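Local coordinates for protein putative pore-forming toxin (Bacteroides vulgatus ATCC 8482, PDB 3KOG) that is of unproven function but may act as a pore-forming toxin, at residues D172-A177 with P234-G239; L176-F181 with P228-A233; F181-D186 with T218-K223. One frame throughout, in Å; residues are numbered along the deposited sequence.

In the fold
Contacts 1 and 2 tie the irregular tail after strand 207-225 to the turn from strand 162-175 into strand 179-198, and share Leu176 and Ala177; contact 3 lies along strand 179-198 just beyond it. Contact 3 is the regular one, strands 179-198 and 207-225 pairing as a beta hairpin, its centre about 15 Å from that of the chain. The centres of contacts 1 and 2 lie about 27 and 32 Å from it. Contacts 2 and 3 are partly buried, contact 1 lies at the surface. Paired backbones and branched apolar side chains carry contact 3; contact 1 rests on a single bridge and a methyl over an imidazole, contact 2 on a histidine cluster with a water.

Contact 1: D172-A177 with P234-G239; sequences DVQVLA and PSHGHG
Leu176 lies against the tail segment Pro234-His236 with its whole side chain, and Ala177 beside it forms the one beta bridge of the contact. Leu176 CB sits 3.4 Å from Ser235 O. CG is anti to the carbonyl carbon (chi1 -69°) and stays 4.1 Å from the same Ser235 O; beyond it the two methyls part. CD1 goes to the proline, 4.1 Å from Pro234 CB, the two side chains crossing at about a right angle. CD2 lies over one face of the His236 imidazole, 4.0 Å from the ring centroid and displaced toward the rim, a CH-pi contact. At the edge of the same ring, near its plane, stands the amide of Gln174, its NE2 2.9 Å from His236 NE2, with amide and ring planes 70° apart. The His236 ring also packs edge-to-face with Trp125.

Ala177 and Ser235 make an antiparallel hydrogen-bonded pair whose two bonds are unequal. Ser235 N donates to Ala177 O over 3.1 Å and fairly straight, whereas Ala177 N to Ser235 O, at 2.7 Å, is bent to 125° and weak. Pro234 CA adds a CA-H...O contact of 3.3 Å to Ala177 O. Past the bridge, Ser235 OG accepts from Gly237 N in an ST turn, and a type II' beta turn runs from His236 to Gly239. The Asn224 side-chain amide bonds to Gln174 O and Leu176 N.

With no ion pair, the tail is held here by one sound and one weak backbone bond, leucine methyls on proline and imidazole, and a polar approach at the ring edge. The strand-like pairing does not extend beyond its single bridge, which means that side-chain packing carries much of the contact.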
loop_
_atom_site.group_PDB
_atom_site.type_symbol
_atom_site.label_atom_id
_atom_site.label_comp_id
_atom_site.label_asym_id
_atom_site.label_seq_id
_atom_site.Cartn_x
_atom_site.Cartn_y
_atom_site.Cartn_z
ATOM N N ASP A 172 -2.023 12.022 16.044
ATOM C CA ASP A 172 -2.917 13.023 15.451
ATOM C C ASP A 172 -4.273 12.400 14.988
ATOM O O ASP A 172 -4.908 12.870 14.050
ATOM C CB ASP A 172 -2.218 13.610 14.249
ATOM C CG ASP A 172 -1.935 12.562 13.204
ATOM O OD1 ASP A 172 -1.263 11.545 13.521
ATOM O OD2 ASP A 172 -2.410 12.734 12.071
ATOM N N VAL A 173 -4.702 11.342 15.649
ATOM C CA VAL A 173 -5.967 10.725 15.300
ATOM C C VAL A 173 -7.059 11.512 16.018
ATOM O O VAL A 173 -6.958 11.865 17.198
ATOM C CB VAL A 173 -5.949 9.255 15.649
ATOM C CG1 VAL A 173 -7.304 8.586 15.299
ATOM C CG2 VAL A 173 -4.787 8.565 14.915
ATOM N N GLN A 174 -8.112 11.811 15.294
ATOM C CA GLN A 174 -9.142 12.685 15.808
ATOM C C GLN A 174 -10.243 11.891 16.502
ATOM O O GLN A 174 -10.845 10.999 15.889
ATOM C CB GLN A 174 -9.684 13.468 14.640
ATOM C CG GLN A 174 -10.538 14.630 14.953
ATOM C CD GLN A 174 -10.482 15.662 13.836
ATOM O OE1 GLN A 174 -9.451 15.811 13.180
ATOM N NE2 GLN A 174 -11.576 16.368 13.618
ATOM N N VAL A 175 -10.469 12.215 17.786
ATOM C CA VAL A 175 -11.602 11.724 18.577
ATOM C C VAL A 175 -12.636 12.823 18.558
ATOM O O VAL A 175 -12.421 13.872 19.127
ATOM C CB VAL A 175 -11.227 11.408 20.052
ATOM C CG1 VAL A 175 -12.465 10.916 20.819
ATOM C CG2 VAL A 175 -10.112 10.399 20.117
ATOM N N LEU A 176 -13.758 12.606 17.887
ATOM C CA LEU A 176 -14.761 13.669 17.778
ATOM C C LEU A 176 -15.516 13.883 19.053
ATOM O O LEU A 176 -15.491 13.053 19.960
ATOM C CB LEU A 176 -15.745 13.391 16.613
ATOM C CG LEU A 176 -15.166 13.498 15.197
ATOM C CD1 LEU A 176 -16.236 13.235 14.150
ATOM C CD2 LEU A 176 -14.546 14.880 14.973
ATOM N N ALA A 177 -16.191 15.021 19.142
ATOM C CA ALA A 177 -17.154 15.225 20.219
ATOM C C ALA A 177 -18.342 14.293 20.012
ATOM O O ALA A 177 -18.664 13.899 18.866
ATOM C CB ALA A 177 -17.586 16.684 20.296
ATOM N N PRO A 234 -21.784 12.317 16.222
ATOM C CA PRO A 234 -20.420 12.786 16.354
ATOM C C PRO A 234 -20.167 14.032 15.519
ATOM O O PRO A 234 -20.632 14.112 14.363
ATOM C CB PRO A 234 -19.591 11.621 15.823
ATOM C CG PRO A 234 -20.447 10.408 16.015
ATOM C CD PRO A 234 -21.853 10.903 15.801
ATOM N N SER A 235 -19.445 14.982 16.110
ATOM C CA SER A 235 -19.042 16.222 15.419
ATOM C C SER A 235 -17.849 16.871 16.124
ATOM O O SER A 235 -17.358 16.370 17.138
ATOM C CB SER A 235 -20.204 17.225 15.391
ATOM O OG SER A 235 -20.500 17.715 16.694
ATOM N N HIS A 236 -17.410 18.016 15.589
ATOM C CA HIS A 236 -16.356 18.815 16.219
ATOM C C HIS A 236 -16.860 19.625 17.399
ATOM O O HIS A 236 -16.063 20.245 18.090
ATOM C CB HIS A 236 -15.677 19.725 15.194
ATOM C CG HIS A 236 -15.085 18.981 14.043
ATOM N ND1 HIS A 236 -15.841 18.561 12.967
ATOM C CD2 HIS A 236 -13.819 18.557 13.807
ATOM C CE1 HIS A 236 -15.059 17.917 12.117
ATOM N NE2 HIS A 236 -13.829 17.903 12.602
ATOM N N GLY A 237 -18.168 19.614 17.652
ATOM C CA GLY A 237 -18.706 20.184 18.879
ATOM C C GLY A 237 -18.400 21.671 18.997
ATOM O O GLY A 237 -18.408 22.379 17.993
ATOM N N HIS A 238 -18.117 22.131 20.218
ATOM C CA HIS A 238 -17.658 23.510 20.443
ATOM C C HIS A 238 -16.191 23.749 20.055
ATOM O O HIS A 238 -15.768 24.898 20.012
ATOM C CB HIS A 238 -17.876 23.944 21.899
ATOM C CG HIS A 238 -19.303 23.879 22.344
ATOM N ND1 HIS A 238 -19.665 23.869 23.676
ATOM C CD2 HIS A 238 -20.456 23.778 21.637
ATOM C CE1 HIS A 238 -20.984 23.785 23.770
ATOM N NE2 HIS A 238 -21.486 23.718 22.549
ATOM N N GLY A 239 -15.417 22.694 19.774
ATOM C CA GLY A 239 -14.042 22.843 19.263
ATOM C C GLY A 239 -13.038 21.917 19.938
ATOM O O GLY A 239 -13.421 20.936 20.593
#

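Contact 2: L176-F181 with P228-A233; sequences LAHSRF and PGHGHA
A cluster of three histidines, His178, His230 and His232, joins the G1 beta bulge at the start of strand 179-198 to the loop that follows strand 207-225. His178 and Ser179 form the bulge opposite Asn120, and His178 takes the left-handed backbone conformation usual at its first position. Its CG, anti to the carbonyl carbon (chi1 -56°), comes within 3.6 Å of His232 CB.

His178 ND1 and His230 NE2 are hydrogen-bonded at 2.7 Å, and either may be the donor. The two imidazoles meet rim to rim, their planes at 32°, and neither covers the face of the other. His232 comes instead over one face of the His178 ring: its CB is 3.8 Å from the ring centroid in a CH-pi contact, and its CD2 lies 3.5 Å from His178 CE1. The side chains of His178 and His232 run side by side and point the same way, with ring planes 46° apart. His178 CB also touches Ala233 O at 3.5 Å.

One water bridges the backbones, donating to His178 O (2.6 Å) and to His232 O (2.8 Å), and Gln226 NE2 gives His232 O a second hydrogen bond. Farther along the strand, Arg180 NH1 approaches Pro228 CD at 4.0 Å, while its guanidinium makes a cation-pi contact with Phe117.

Because ND1-NE2 pairing needs a proton on one nitrogen and a lone pair on the other, the state of either ring probably depends on its neighbour. The bulge itself is a G1 bulge of the antiparallel pair 98-120 and 179-198, with the histidine cluster attaching the loop after strand 207-225 to it.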
loop_
_atom_site.group_PDB
_atom_site.type_symbol
_atom_site.label_atom_id
_atom_site.label_comp_id
_atom_site.label_asym_id
_atom_site.label_seq_id
_atom_site.Cartn_x
_atom_site.Cartn_y
_atom_site.Cartn_z
ATOM N N LEU A 176 -13.758 12.606 17.887
ATOM C CA LEU A 176 -14.761 13.669 17.778
ATOM C C LEU A 176 -15.516 13.883 19.053
ATOM O O LEU A 176 -15.491 13.053 19.960
ATOM C CB LEU A 176 -15.745 13.391 16.613
ATOM C CG LEU A 176 -15.166 13.498 15.197
ATOM C CD1 LEU A 176 -16.236 13.235 14.150
ATOM C CD2 LEU A 176 -14.546 14.880 14.973
ATOM N N ALA A 177 -16.191 15.021 19.142
ATOM C CA ALA A 177 -17.154 15.225 20.219
ATOM C C ALA A 177 -18.342 14.293 20.012
ATOM O O ALA A 177 -18.664 13.899 18.866
ATOM C CB ALA A 177 -17.586 16.684 20.296
ATOM N N HIS A 178 -18.974 13.903 21.115
ATOM C CA HIS A 178 -20.220 13.113 21.085
ATOM C C HIS A 178 -20.048 11.864 20.234
ATOM O O HIS A 178 -20.822 11.617 19.290
ATOM C CB HIS A 178 -21.389 13.971 20.591
ATOM C CG HIS A 178 -21.603 15.222 21.397
ATOM N ND1 HIS A 178 -22.127 15.206 22.669
ATOM C CD2 HIS A 178 -21.357 16.524 21.109
ATOM C CE1 HIS A 178 -22.208 16.445 23.129
ATOM N NE2 HIS A 178 -21.745 17.264 22.203
ATOM N N SER A 179 -18.982 11.129 20.520
ATOM C CA SER A 179 -18.530 10.038 19.640
ATOM C C SER A 179 -18.133 8.798 20.409
ATOM O O SER A 179 -17.530 8.886 21.474
ATOM C CB SER A 179 -17.334 10.488 18.797
ATOM O OG SER A 179 -16.820 9.400 18.058
ATOM N N ARG A 180 -18.506 7.653 19.861
ATOM C CA ARG A 180 -18.020 6.354 20.284
ATOM C C ARG A 180 -16.847 6.070 19.361
ATOM O O ARG A 180 -17.025 5.827 18.155
ATOM C CB ARG A 180 -19.122 5.304 20.122
ATOM C CG ARG A 180 -18.745 3.911 20.512
ATOM C CD ARG A 180 -19.897 2.959 20.272
ATOM N NE ARG A 180 -19.781 1.800 21.133
ATOM C CZ ARG A 180 -20.053 1.790 22.439
ATOM N NH1 ARG A 180 -20.472 2.897 23.077
ATOM N NH2 ARG A 180 -19.882 0.661 23.125
ATOM N N PHE A 181 -15.651 6.158 19.920
ATOM C CA PHE A 181 -14.417 6.094 19.153
ATOM C C PHE A 181 -13.722 4.768 19.321
ATOM O O PHE A 181 -13.621 4.246 20.434
ATOM C CB PHE A 181 -13.491 7.243 19.588
ATOM C CG PHE A 181 -12.117 7.210 18.941
ATOM C CD1 PHE A 181 -11.902 7.810 17.714
ATOM C CD2 PHE A 181 -11.058 6.535 19.542
ATOM C CE1 PHE A 181 -10.631 7.718 17.081
ATOM C CE2 PHE A 181 -9.798 6.483 18.954
ATOM C CZ PHE A 181 -9.590 7.069 17.707
ATOM N N PRO A 228 -24.866 4.961 21.445
ATOM C CA PRO A 228 -26.300 4.622 21.434
ATOM C C PRO A 228 -26.999 5.218 22.631
ATOM O O PRO A 228 -26.522 5.102 23.743
ATOM C CB PRO A 228 -26.300 3.087 21.428
ATOM C CG PRO A 228 -24.938 2.726 20.846
ATOM C CD PRO A 228 -24.030 3.750 21.464
ATOM N N GLY A 229 -28.077 5.952 22.368
ATOM C CA GLY A 229 -28.846 6.637 23.398
ATOM C C GLY A 229 -28.464 8.084 23.652
ATOM O O GLY A 229 -29.266 8.804 24.217
ATOM N N HIS A 230 -27.259 8.505 23.249
ATOM C CA HIS A 230 -26.768 9.909 23.364
ATOM C C HIS A 230 -27.545 10.817 22.401
ATOM O O HIS A 230 -27.974 10.367 21.333
ATOM C CB HIS A 230 -25.263 9.951 23.033
ATOM C CG HIS A 230 -24.543 11.197 23.478
ATOM N ND1 HIS A 230 -24.468 11.585 24.801
ATOM C CD2 HIS A 230 -23.799 12.095 22.785
ATOM C CE1 HIS A 230 -23.745 12.688 24.899
ATOM N NE2 HIS A 230 -23.310 13.008 23.693
ATOM N N GLY A 231 -27.728 12.088 22.785
ATOM C CA GLY A 231 -28.618 13.009 22.072
ATOM C C GLY A 231 -27.975 13.784 20.921
ATOM O O GLY A 231 -28.649 14.602 20.290
ATOM N N HIS A 232 -26.685 13.530 20.660
ATOM C CA HIS A 232 -25.961 14.140 19.545
ATOM C C HIS A 232 -25.263 13.067 18.741
ATOM O O HIS A 232 -24.910 12.026 19.284
ATOM C CB HIS A 232 -24.884 15.109 20.046
ATOM C CG HIS A 232 -25.435 16.374 20.605
ATOM N ND1 HIS A 232 -26.094 17.301 19.825
ATOM C CD2 HIS A 232 -25.463 16.847 21.876
ATOM C CE1 HIS A 232 -26.516 18.290 20.603
ATOM N NE2 HIS A 232 -26.138 18.040 21.848
ATOM N N ALA A 233 -25.061 13.345 17.457
ATOM C CA ALA A 233 -24.217 12.538 16.605
ATOM C C ALA A 233 -22.765 13.078 16.718
ATOM O O ALA A 233 -22.545 14.152 17.275
ATOM C CB ALA A 233 -24.734 12.555 15.144
HETATM O O HOH W 1 -22.939 10.075 19.401
#

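Contact 3: F181-D186 with T218-K223; sequences FSVFVD and TIVSPK
Phe184 and Ser221 form the middle one of three antiparallel hydrogen-bonded pairs, flanked by Ser182 with Lys223 and Asp186 with Ile219. Each contributes two backbone bonds, among them Asp186 N to Ile219 O at 2.8 Å and a nearly straight 176°. Val183 with Pro222 and Val185 with Val220 are the non-hydrogen-bonded pairs between them. CA-H...O contacts add to the pairing, such as Phe181 CA to Lys223 O at 3.2 Å.

Apolar contacts gather on the face bearing the valines. Val183 CG1 meets Val220 CG1 at 3.7 Å, and Val185 CG1 presses on Thr218 CG2 at 3.5 Å, a close fit for two methyls. Val185 CG1 and Thr218 CG2 each stand anti to their own backbone N. Phe181 runs alongside Pro222, with CE1 4.1 Å from Pro222 CB.

On the other face Lys223 crosses Phe184 at about a right angle. Lys223 CG, anti to the carbonyl carbon (chi1 -66°), lies in the plane of the phenyl ring at its edge, 3.5 Å from Phe184 CD1; the Phe184 ring is also stacked with that of His114.

The side chains of Asp186 and Ser221 on this face share a water with the backbone Ile219 O, 2.8 Å from that oxygen. Both have further partners, Asp186 OD2 bonding to Thr112 OG1 and Ser221 OG to Gln84 NE2.

Strands 179-198 and 207-225 thus form a beta hairpin within the mixed sheet. Strand 98-120 pairs with the first of them, and strands 126-143 and 85-94 with the second, while Phe181 and Pro222 rest on Val173 of strand 162-175.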
loop_
_atom_site.group_PDB
_atom_site.type_symbol
_atom_site.label_atom_id
_atom_site.label_comp_id
_atom_site.label_asym_id
_atom_site.label_seq_id
_atom_site.Cartn_x
_atom_site.Cartn_y
_atom_site.Cartn_z
ATOM N N PHE A 181 -15.651 6.158 19.920
ATOM C CA PHE A 181 -14.417 6.094 19.153
ATOM C C PHE A 181 -13.722 4.768 19.321
ATOM O O PHE A 181 -13.621 4.246 20.434
ATOM C CB PHE A 181 -13.491 7.243 19.588
ATOM C CG PHE A 181 -12.117 7.210 18.941
ATOM C CD1 PHE A 181 -11.902 7.810 17.714
ATOM C CD2 PHE A 181 -11.058 6.535 19.542
ATOM C CE1 PHE A 181 -10.631 7.718 17.081
ATOM C CE2 PHE A 181 -9.798 6.483 18.954
ATOM C CZ PHE A 181 -9.590 7.069 17.707
ATOM N N SER A 182 -13.164 4.263 18.229
ATOM C CA SER A 182 -12.373 3.066 18.198
ATOM C C SER A 182 -11.487 3.057 16.960
ATOM O O SER A 182 -11.614 3.910 16.076
ATOM C CB SER A 182 -13.258 1.806 18.222
ATOM O OG SER A 182 -14.070 1.720 17.059
ATOM N N VAL A 183 -10.589 2.085 16.901
ATOM C CA VAL A 183 -9.719 1.992 15.729
ATOM C C VAL A 183 -9.748 0.572 15.171
ATOM O O VAL A 183 -9.570 -0.368 15.890
ATOM C CB VAL A 183 -8.280 2.408 16.084
ATOM C CG1 VAL A 183 -7.377 2.352 14.836
ATOM C CG2 VAL A 183 -8.270 3.817 16.687
ATOM N N PHE A 184 -9.918 0.457 13.859
ATOM C CA PHE A 184 -9.659 -0.782 13.123
ATOM C C PHE A 184 -8.299 -0.754 12.436
ATOM O O PHE A 184 -7.848 0.280 11.965
ATOM C CB PHE A 184 -10.733 -1.063 12.062
ATOM C CG PHE A 184 -12.077 -1.396 12.605
ATOM C CD1 PHE A 184 -12.979 -0.391 12.958
ATOM C CD2 PHE A 184 -12.482 -2.708 12.674
ATOM C CE1 PHE A 184 -14.275 -0.728 13.443
ATOM C CE2 PHE A 184 -13.734 -3.042 13.175
ATOM C CZ PHE A 184 -14.621 -2.030 13.548
ATOM N N VAL A 185 -7.645 -1.903 12.418
ATOM C CA VAL A 185 -6.466 -2.143 11.608
ATOM C C VAL A 185 -6.757 -3.358 10.740
ATOM O O VAL A 185 -7.060 -4.439 11.256
ATOM C CB VAL A 185 -5.216 -2.372 12.475
ATOM C CG1 VAL A 185 -3.996 -2.673 11.594
ATOM C CG2 VAL A 185 -4.980 -1.151 13.384
ATOM N N ASP A 186 -6.665 -3.195 9.414
ATOM C CA ASP A 186 -6.884 -4.283 8.517
ATOM C C ASP A 186 -5.590 -4.644 7.820
ATOM O O ASP A 186 -4.969 -3.785 7.248
ATOM C CB ASP A 186 -7.925 -3.927 7.478
ATOM C CG ASP A 186 -9.342 -3.835 8.072
ATOM O OD1 ASP A 186 -9.673 -2.791 8.628
ATOM O OD2 ASP A 186 -10.107 -4.804 7.980
ATOM N N THR A 218 -1.133 -2.566 5.114
ATOM C CA THR A 218 -1.992 -2.299 6.270
ATOM C C THR A 218 -2.780 -1.008 6.056
ATOM O O THR A 218 -2.215 -0.005 5.565
ATOM C CB THR A 218 -1.169 -2.246 7.513
ATOM O OG1 THR A 218 -0.437 -3.475 7.696
ATOM C CG2 THR A 218 -2.033 -1.989 8.785
ATOM N N ILE A 219 -4.093 -1.093 6.341
ATOM C CA ILE A 219 -4.993 0.065 6.386
ATOM C C ILE A 219 -5.518 0.298 7.832
ATOM O O ILE A 219 -5.965 -0.660 8.501
ATOM C CB ILE A 219 -6.111 -0.108 5.390
ATOM C CG1 ILE A 219 -5.546 -0.071 3.941
ATOM C CG2 ILE A 219 -7.169 0.994 5.541
ATOM C CD1 ILE A 219 -6.604 -0.463 2.886
ATOM N N VAL A 220 -5.420 1.531 8.314
ATOM C CA VAL A 220 -5.865 1.904 9.664
ATOM C C VAL A 220 -7.118 2.796 9.488
ATOM O O VAL A 220 -7.119 3.739 8.666
ATOM C CB VAL A 220 -4.757 2.708 10.404
ATOM C CG1 VAL A 220 -5.198 3.062 11.876
ATOM C CG2 VAL A 220 -3.492 1.928 10.428
ATOM N N SER A 221 -8.153 2.539 10.279
ATOM C CA SER A 221 -9.467 3.168 10.083
ATOM C C SER A 221 -9.983 3.619 11.448
ATOM O O SER A 221 -10.574 2.807 12.161
ATOM C CB SER A 221 -10.405 2.171 9.484
ATOM O OG SER A 221 -9.928 1.678 8.246
ATOM N N PRO A 222 -9.675 4.856 11.851
ATOM C CA PRO A 222 -10.283 5.389 13.082
ATOM C C PRO A 222 -11.783 5.626 12.855
ATOM O O PRO A 222 -12.176 6.075 11.782
ATOM C CB PRO A 222 -9.553 6.709 13.309
ATOM C CG PRO A 222 -8.393 6.708 12.288
ATOM C CD PRO A 222 -8.839 5.849 11.180
ATOM N N LYS A 223 -12.602 5.280 13.829
ATOM C CA LYS A 223 -14.048 5.304 13.694
ATOM C C LYS A 223 -14.633 6.202 14.774
ATOM O O LYS A 223 -14.234 6.093 15.956
ATOM C CB LYS A 223 -14.574 3.894 13.920
ATOM C CG LYS A 223 -14.139 2.914 12.840
ATOM C CD LYS A 223 -14.811 3.203 11.492
ATOM C CE LYS A 223 -14.661 2.000 10.505
ATOM N NZ LYS A 223 -14.842 2.452 9.098
HETATM O O HOH W 2 -8.752 -0.484 8.886
#